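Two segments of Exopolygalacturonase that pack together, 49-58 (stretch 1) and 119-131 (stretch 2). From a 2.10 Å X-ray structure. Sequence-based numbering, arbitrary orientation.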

# COMPACT_ATOMS: atom_id res chain seq x y z
N ASP A 49 1.10 -20.72 -9.18
CA ASP A 49 2.42 -21.23 -9.44
C ASP A 49 2.27 -22.58 -10.13
O ASP A 49 1.17 -22.99 -10.45
N GLU A 50 3.38 -23.28 -10.34
CA GLU A 50 3.32 -24.69 -10.71
C GLU A 50 2.99 -25.63 -9.54
O GLU A 50 2.61 -26.79 -9.76
N SER A 51 3.13 -25.15 -8.30
CA SER A 51 2.82 -26.01 -7.15
C SER A 51 1.97 -25.36 -6.06
O SER A 51 1.70 -25.99 -5.04
N SER A 52 1.56 -24.11 -6.26
CA SER A 52 0.80 -23.40 -5.23
C SER A 52 -0.25 -22.46 -5.80
O SER A 52 -0.07 -21.89 -6.87
N ILE A 53 -1.36 -22.32 -5.07
CA ILE A 53 -2.44 -21.40 -5.41
C ILE A 53 -2.79 -20.63 -4.13
O ILE A 53 -2.83 -21.22 -3.04
N VAL A 54 -3.02 -19.32 -4.27
CA VAL A 54 -3.50 -18.46 -3.18
C VAL A 54 -5.01 -18.19 -3.35
O VAL A 54 -5.45 -17.77 -4.42
N LEU A 55 -5.78 -18.42 -2.29
CA LEU A 55 -7.22 -18.13 -2.26
C LEU A 55 -7.56 -16.95 -1.36
O LEU A 55 -6.96 -16.77 -0.30
N VAL A 56 -8.52 -16.13 -1.79
CA VAL A 56 -9.08 -15.07 -0.96
C VAL A 56 -10.59 -15.05 -1.12
O VAL A 56 -11.12 -15.63 -2.06
N TRP A 57 -11.27 -14.37 -0.20
CA TRP A 57 -12.72 -14.33 -0.19
C TRP A 57 -13.13 -13.14 0.60
O TRP A 57 -12.34 -12.65 1.41
N LYS A 58 -14.36 -12.69 0.39
CA LYS A 58 -14.99 -11.67 1.24
C LYS A 58 -15.45 -12.16 2.63
O LYS A 58 -16.09 -13.22 2.79
N GLY A 119 2.18 -27.42 -2.22
CA GLY A 119 2.44 -28.85 -2.41
C GLY A 119 1.59 -29.49 -3.50
O GLY A 119 1.20 -30.65 -3.39
N LEU A 120 1.27 -28.70 -4.53
CA LEU A 120 0.46 -29.15 -5.66
C LEU A 120 1.38 -29.60 -6.79
O LEU A 120 2.62 -29.53 -6.67
N LYS A 121 0.79 -30.08 -7.88
CA LYS A 121 1.55 -30.56 -9.04
C LYS A 121 1.29 -29.68 -10.25
O LYS A 121 0.22 -29.06 -10.34
N PRO A 122 2.27 -29.60 -11.19
CA PRO A 122 2.19 -28.71 -12.35
C PRO A 122 0.99 -28.99 -13.24
O PRO A 122 0.73 -30.14 -13.56
N GLU A 123 0.24 -27.95 -13.59
CA GLU A 123 -0.78 -28.03 -14.66
C GLU A 123 -2.09 -28.75 -14.29
O GLU A 123 -2.87 -29.13 -15.17
N THR A 124 -2.35 -28.91 -12.99
CA THR A 124 -3.49 -29.69 -12.48
C THR A 124 -4.65 -28.80 -12.01
O THR A 124 -4.43 -27.78 -11.35
N SER A 125 -5.88 -29.19 -12.36
CA SER A 125 -7.08 -28.52 -11.85
C SER A 125 -7.41 -28.98 -10.43
O SER A 125 -7.23 -30.16 -10.10
N TYR A 126 -7.89 -28.05 -9.60
CA TYR A 126 -8.33 -28.33 -8.23
C TYR A 126 -9.58 -27.51 -7.94
O TYR A 126 -9.67 -26.35 -8.36
N GLN A 127 -10.53 -28.11 -7.24
CA GLN A 127 -11.74 -27.39 -6.80
C GLN A 127 -11.55 -26.95 -5.35
O GLN A 127 -10.81 -27.58 -4.59
N PHE A 128 -12.21 -25.85 -4.97
CA PHE A 128 -12.02 -25.23 -3.65
C PHE A 128 -13.35 -24.66 -3.12
O PHE A 128 -14.10 -23.99 -3.86
N THR A 129 -13.64 -24.93 -1.85
CA THR A 129 -14.68 -24.19 -1.12
C THR A 129 -14.17 -23.66 0.22
O THR A 129 -13.16 -24.14 0.74
N VAL A 130 -14.88 -22.67 0.77
CA VAL A 130 -14.57 -22.05 2.07
C VAL A 130 -15.83 -21.92 2.96
O VAL A 130 -16.90 -21.49 2.49
N LYS A 131 -15.70 -22.30 4.23
CA LYS A 131 -16.77 -22.12 5.23
C LYS A 131 -16.30 -21.22 6.36
O LYS A 131 -15.16 -21.38 6.85

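Which side chains fill the space between the two strands? The strands run in roughly the same direction, 40° apart, and their axes come no nearer than 9.2 Å, too far for backbone pairing, so side chains bridge the gap. In each strand alternate residues face the partner: Ile53, Leu55 and Trp57 from the first, Tyr126, Phe128 and Val130 from the second, all with CA-to-CB bonds pointing toward the other stretch. Val54 and Val56, the residues between, are out of reach, while Ser125 and Thr129 turn away. This is the usual consequence of extended backbone, which places successive side chains on opposite sides of the strand.

How do the rotamers of Ile53 and Leu55 suit them to the aromatic ring of Phe128? Ile53 is m at chi1 and t at chi2, an extended arrangement that carries CD1 well out from the backbone. There Ile53 CD1 lies 3.7 Å from Leu120 CD2, and the same Ile53 CD1 is 4.0 Å from Phe128 CE2, at the edge of that ring and near its plane. Ile53 CD1 also comes within 4.1 Å of Tyr126 CD2, so one methyl group meets three different side chains. Leu55, likewise m and t, puts its CD1 over a face of Phe128, 4.2 Å from the ring centroid and 26° off the normal, in a CH-pi contact; Leu55 CD2 is 3.7 Å from Phe128 CD2. Phe128 itself is m, with chi2 at -70°, and is thus touched on its face by one aliphatic side chain and at its edge by another.

What does Trp57 do at the far end of the contact? Its chi1 is p and its chi2 is 89°, which sets the indole so that Val130, also p, can place CG2 over one face. Val130 CG2 is 3.9 Å from the centroid of the six-membered ring of Trp57 and just 9° off the normal, nearly straight above it. The closest atom pair is Trp57 CE2 to Val130 CG2, again at 3.9 Å.

Where do polar groups enter? They gather at the loop end, where the backbones approach closely: Leu120 N donates a hydrogen bond to Ser51 O at 2.8 Å, with an angle of 157°. This bond anchors the backbone of Leu120, whose side chain has chi1 m and an off-rotamer chi2 of 22°, with CD2 against Ile53. Close by, Glu50 O is 3.3 Å from Pro122 CA in a CA-H...O contact. Glu50 has chi1 p and chi2 m; its CB points sideways, but the end of the side chain leads away from stretch 2, and both carboxylate oxygens find hydrogen bonds elsewhere in the structure. Within stretch 2, Tyr126 has chi1 m and chi2 -85°, and Tyr126 OH accepts a hydrogen bond from Lys121 N at 3.2 Å, tying the strand back to the start of the type II turn from Lys121 to Thr124.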

# COMPACT_ATOMS: atom_id res chain seq x y z
CB ASP A 49 3.12 -21.45 -8.09
CG ASP A 49 4.52 -20.95 -8.08
OD1 ASP A 49 5.22 -21.13 -7.07
OD2 ASP A 49 4.91 -20.36 -9.11
CB GLU A 50 4.61 -25.15 -11.40
CG GLU A 50 5.84 -25.19 -10.49
CD GLU A 50 6.57 -23.87 -10.47
OE1 GLU A 50 5.91 -22.82 -10.64
OE2 GLU A 50 7.81 -23.88 -10.27
CB SER A 51 4.08 -26.66 -6.58
OG SER A 51 5.14 -25.74 -6.42
CB SER A 52 1.73 -22.65 -4.29
OG SER A 52 2.66 -21.87 -5.02
CB ILE A 53 -3.69 -22.17 -5.97
CG1 ILE A 53 -3.33 -22.92 -7.26
CG2 ILE A 53 -4.90 -21.23 -6.18
CD1 ILE A 53 -4.31 -24.04 -7.67
CB VAL A 54 -2.71 -17.11 -3.09
CG1 VAL A 54 -3.14 -16.28 -1.87
CG2 VAL A 54 -1.21 -17.36 -3.04
CB LEU A 55 -8.01 -19.35 -1.78
CG LEU A 55 -7.86 -20.71 -2.47
CD1 LEU A 55 -8.31 -21.84 -1.52
CD2 LEU A 55 -8.61 -20.76 -3.79
CB VAL A 56 -8.49 -13.66 -1.27
CG1 VAL A 56 -6.97 -13.63 -1.13
CG2 VAL A 56 -8.92 -13.16 -2.62
CB TRP A 57 -13.33 -15.61 0.45
CG TRP A 57 -12.83 -15.87 1.85
CD1 TRP A 57 -13.38 -15.40 3.02
CD2 TRP A 57 -11.69 -16.65 2.22
NE1 TRP A 57 -12.63 -15.83 4.09
CE2 TRP A 57 -11.60 -16.61 3.64
CE3 TRP A 57 -10.72 -17.39 1.51
CZ2 TRP A 57 -10.58 -17.26 4.35
CZ3 TRP A 57 -9.71 -18.04 2.22
CH2 TRP A 57 -9.65 -17.97 3.63
CB LYS A 58 -16.17 -11.03 0.51
CG LYS A 58 -15.73 -10.13 -0.65
CD LYS A 58 -16.91 -9.42 -1.34
CE LYS A 58 -17.58 -8.37 -0.46
NZ LYS A 58 -16.65 -7.28 -0.09
CB LEU A 120 -0.47 -28.02 -6.13
CG LEU A 120 -1.84 -27.68 -5.52
CD1 LEU A 120 -2.04 -28.16 -4.08
CD2 LEU A 120 -2.07 -26.17 -5.63
CB LYS A 121 1.17 -32.01 -9.35
CG LYS A 121 1.74 -33.04 -8.36
CD LYS A 121 0.68 -34.10 -7.99
CE LYS A 121 -0.20 -34.49 -9.19
NZ LYS A 121 -1.26 -35.47 -8.82
CB PRO A 122 3.48 -29.01 -13.12
CG PRO A 122 4.40 -29.61 -12.13
CD PRO A 122 3.53 -30.38 -11.19
CB GLU A 123 -0.16 -28.69 -15.89
CG GLU A 123 -0.39 -27.96 -17.20
CD GLU A 123 0.80 -28.08 -18.13
OE1 GLU A 123 1.85 -28.63 -17.70
OE2 GLU A 123 0.69 -27.60 -19.28
CB THR A 124 -3.04 -30.62 -11.31
OG1 THR A 124 -1.88 -31.37 -11.70
CG2 THR A 124 -4.15 -31.58 -10.87
CB SER A 125 -8.28 -28.79 -12.75
OG SER A 125 -8.41 -27.81 -13.76
CB TYR A 126 -7.25 -27.97 -7.20
CG TYR A 126 -5.94 -28.70 -7.37
CD1 TYR A 126 -5.76 -29.97 -6.82
CD2 TYR A 126 -4.87 -28.12 -8.06
CE1 TYR A 126 -4.55 -30.66 -6.97
CE2 TYR A 126 -3.65 -28.80 -8.21
CZ TYR A 126 -3.50 -30.07 -7.66
OH TYR A 126 -2.31 -30.77 -7.78
CB GLN A 127 -12.99 -28.27 -6.98
CG GLN A 127 -14.35 -27.59 -6.74
CD GLN A 127 -15.00 -27.99 -5.41
OE1 GLN A 127 -16.17 -27.70 -5.17
NE2 GLN A 127 -14.25 -28.68 -4.55
CB PHE A 128 -10.97 -24.10 -3.72
CG PHE A 128 -9.57 -24.54 -4.07
CD1 PHE A 128 -8.81 -25.30 -3.17
CD2 PHE A 128 -8.98 -24.15 -5.27
CE1 PHE A 128 -7.49 -25.70 -3.48
CE2 PHE A 128 -7.67 -24.53 -5.59
CZ PHE A 128 -6.93 -25.30 -4.70
CB THR A 129 -16.00 -25.01 -0.90
OG1 THR A 129 -15.73 -26.23 -0.20
CG2 THR A 129 -16.70 -25.31 -2.22
CB VAL A 130 -13.84 -20.66 1.90
CG1 VAL A 130 -14.72 -19.62 1.19
CG2 VAL A 130 -13.35 -20.12 3.24
CB LYS A 131 -17.19 -23.47 5.84
CG LYS A 131 -17.55 -24.57 4.87
CD LYS A 131 -18.20 -25.72 5.61
CE LYS A 131 -18.55 -26.88 4.67
NZ LYS A 131 -19.67 -27.74 5.20